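Local structure of spindle pole body-associated protein VIK1 (Saccharomyces cerevisiae, 2O0A) at residues C28-M33 with L268-S273. The protein partners the minus end-directed kinesin Kar3, recruits it to microtubules, targets or maintains it at the spindle pole body, and with it cross-links antiparallel microtubules. Sequence-based numbering, arbitrary orientation.
Sequences CYAYVM and LNLNDS. With EDO (1,2-ethanediol), chain B.
One face of the Tyr31 ring carries 1,2-ethanediol, whose C1 sits 3.6 Å above the ring plane, nearer CG and CD2 than the centre. The Asn269 amide runs alongside the ring in the same direction, the two planes 55° apart. Its OD1 comes to 3.4 Å from Tyr31 CD2, obliquely. Tyr31 CG is anti to the backbone N (chi1 -167°), and the phenol reaches on to the Val70 carbonyl, which its OH meets by a hydrogen bond. His67 and Phe75 also meet the ring. Asn269 OD1 accepts a hydrogen bond from EDO O1 at 3.0 Å, while ND2 bonds to the Leu99 carbonyl of strand 94-99. The diol, probably from the crystallisation liquor, also touches Met33 CG and Asn271 CB.

Residues 28-32 and 268-270, the ends of strands 27-32 and 265-270, run parallel, joined by four backbone hydrogen bonds. Leu268 N gives a nearly straight bond to Tyr29 O, 2.8 Å long. Leu268 O accepts from Tyr31 N, Tyr31 O from Leu270 N, and Leu270 O from Met33 N. On the opposite sheet face Val32 and Leu270 run alongside each other, with Val32 CG1 3.8 Å from Leu270 CD1. Helix 276-289 covers the leucines there.

An alanine at Tyr31 removes the ring contacts and the bond to Val70, and would probably loosen this side of the sheet. The contact joins central strands of the kinesin-like motor fold, which here lacks a nucleotide site. Its chemistry implies a backbone-bonded core, apolar under the helix, mixed aromatic and polar around Tyr31 and Asn269, whose buried ND2 the Leu99 carbonyl holds.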
loop_
_atom_site.group_PDB
_atom_site.type_symbol
_atom_site.label_atom_id
_atom_site.label_comp_id
_atom_site.label_asym_id
_atom_site.label_seq_id
_atom_site.Cartn_x
_atom_site.Cartn_y
_atom_site.Cartn_z
ATOM N N CYS A 28 -3.499 -8.796 3.354
ATOM C CA CYS A 28 -4.513 -8.248 2.450
ATOM C C CYS A 28 -5.645 -7.665 3.283
ATOM O O CYS A 28 -6.333 -8.369 4.033
ATOM C CB CYS A 28 -5.009 -9.314 1.483
ATOM S SG CYS A 28 -6.096 -8.690 0.193
ATOM N N TYR A 29 -5.790 -6.346 3.192
ATOM C CA TYR A 29 -6.737 -5.603 3.995
ATOM C C TYR A 29 -7.741 -4.927 3.101
ATOM O O TYR A 29 -7.371 -4.463 2.034
ATOM C CB TYR A 29 -5.979 -4.535 4.781
ATOM C CG TYR A 29 -5.166 -5.113 5.922
ATOM C CD1 TYR A 29 -5.606 -4.962 7.227
ATOM C CD2 TYR A 29 -3.957 -5.805 5.695
ATOM C CE1 TYR A 29 -4.876 -5.480 8.296
ATOM C CE2 TYR A 29 -3.222 -6.328 6.761
ATOM C CZ TYR A 29 -3.691 -6.159 8.042
ATOM O OH TYR A 29 -2.975 -6.666 9.109
ATOM N N ALA A 30 -9.004 -4.879 3.528
ATOM C CA ALA A 30 -10.031 -4.148 2.785
ATOM C C ALA A 30 -10.347 -2.861 3.520
ATOM O O ALA A 30 -10.619 -2.881 4.723
ATOM C CB ALA A 30 -11.298 -5.003 2.650
ATOM N N TYR A 31 -10.303 -1.741 2.809
ATOM C CA TYR A 31 -10.605 -0.441 3.379
ATOM C C TYR A 31 -11.854 0.021 2.637
ATOM O O TYR A 31 -11.794 0.334 1.450
ATOM C CB TYR A 31 -9.404 0.473 3.133
ATOM C CG TYR A 31 -9.345 1.781 3.886
ATOM C CD1 TYR A 31 -10.161 2.043 4.996
ATOM C CD2 TYR A 31 -8.414 2.748 3.521
ATOM C CE1 TYR A 31 -10.071 3.256 5.679
ATOM C CE2 TYR A 31 -8.307 3.941 4.196
ATOM C CZ TYR A 31 -9.130 4.194 5.279
ATOM O OH TYR A 31 -9.001 5.412 5.910
ATOM N N VAL A 32 -12.985 0.049 3.331
ATOM C CA VAL A 32 -14.273 0.033 2.627
ATOM C C VAL A 32 -15.133 1.250 2.923
ATOM O O VAL A 32 -15.155 1.730 4.062
ATOM C CB VAL A 32 -15.073 -1.273 2.929
ATOM C CG1 VAL A 32 -14.257 -2.527 2.608
ATOM C CG2 VAL A 32 -15.600 -1.293 4.365
ATOM N N MET A 33 -15.835 1.743 1.900
ATOM C CA MET A 33 -16.843 2.787 2.078
ATOM C C MET A 33 -18.232 2.146 1.964
ATOM O O MET A 33 -18.817 2.131 0.880
ATOM C CB MET A 33 -16.666 3.908 1.048
ATOM C CG MET A 33 -15.502 4.811 1.358
ATOM S SD MET A 33 -15.920 5.955 2.676
ATOM C CE MET A 33 -16.093 7.469 1.739
ATOM N N LEU A 268 -6.897 -3.037 -0.360
ATOM C CA LEU A 268 -7.941 -2.960 -1.382
ATOM C C LEU A 268 -8.959 -1.923 -0.964
ATOM O O LEU A 268 -9.635 -2.077 0.043
ATOM C CB LEU A 268 -8.578 -4.333 -1.634
ATOM C CG LEU A 268 -7.743 -5.164 -2.630
ATOM C CD1 LEU A 268 -6.373 -5.552 -2.075
ATOM C CD2 LEU A 268 -8.485 -6.411 -3.030
ATOM N N ASN A 269 -9.030 -0.844 -1.730
ATOM C CA ASN A 269 -9.925 0.265 -1.404
ATOM C C ASN A 269 -11.239 0.074 -2.133
ATOM O O ASN A 269 -11.301 0.227 -3.357
ATOM C CB ASN A 269 -9.283 1.609 -1.765
ATOM C CG ASN A 269 -8.024 1.872 -0.968
ATOM O OD1 ASN A 269 -8.082 2.283 0.200
ATOM N ND2 ASN A 269 -6.863 1.639 -1.594
ATOM N N LEU A 270 -12.282 -0.251 -1.375
ATOM C CA LEU A 270 -13.567 -0.628 -1.958
ATOM C C LEU A 270 -14.570 0.488 -1.726
ATOM O O LEU A 270 -15.040 0.699 -0.613
ATOM C CB LEU A 270 -14.064 -1.957 -1.368
ATOM C CG LEU A 270 -13.131 -3.176 -1.320
ATOM C CD1 LEU A 270 -13.880 -4.361 -0.740
ATOM C CD2 LEU A 270 -12.534 -3.531 -2.699
ATOM N N ASN A 271 -14.881 1.219 -2.788
ATOM C CA ASN A 271 -15.765 2.368 -2.674
ATOM C C ASN A 271 -16.597 2.534 -3.929
ATOM O O ASN A 271 -17.120 3.609 -4.197
ATOM C CB ASN A 271 -14.935 3.631 -2.428
ATOM C CG ASN A 271 -14.172 4.076 -3.662
ATOM O OD1 ASN A 271 -13.884 3.270 -4.557
ATOM N ND2 ASN A 271 -13.856 5.365 -3.730
ATOM N N ASP A 272 -16.711 1.451 -4.687
ATOM C CA ASP A 272 -17.178 1.499 -6.063
ATOM C C ASP A 272 -17.984 0.233 -6.353
ATOM O O ASP A 272 -17.424 -0.839 -6.592
ATOM C CB ASP A 272 -15.938 1.568 -6.956
ATOM C CG ASP A 272 -16.252 1.809 -8.408
ATOM O OD1 ASP A 272 -17.397 2.186 -8.749
ATOM O OD2 ASP A 272 -15.316 1.628 -9.217
ATOM N N SER A 273 -19.310 0.350 -6.347
ATOM C CA SER A 273 -20.144 -0.829 -6.542
ATOM C C SER A 273 -19.882 -1.614 -7.830
ATOM O O SER A 273 -19.852 -2.839 -7.813
ATOM C CB SER A 273 -21.619 -0.459 -6.435
ATOM O OG SER A 273 -21.916 -0.127 -5.097
HETATM C C1 EDO B . -11.093 3.648 1.233
HETATM O O1 EDO B . -9.993 4.479 0.867
HETATM C C2 EDO B . -12.131 3.678 0.106
HETATM O O2 EDO B . -11.958 4.890 -0.655
#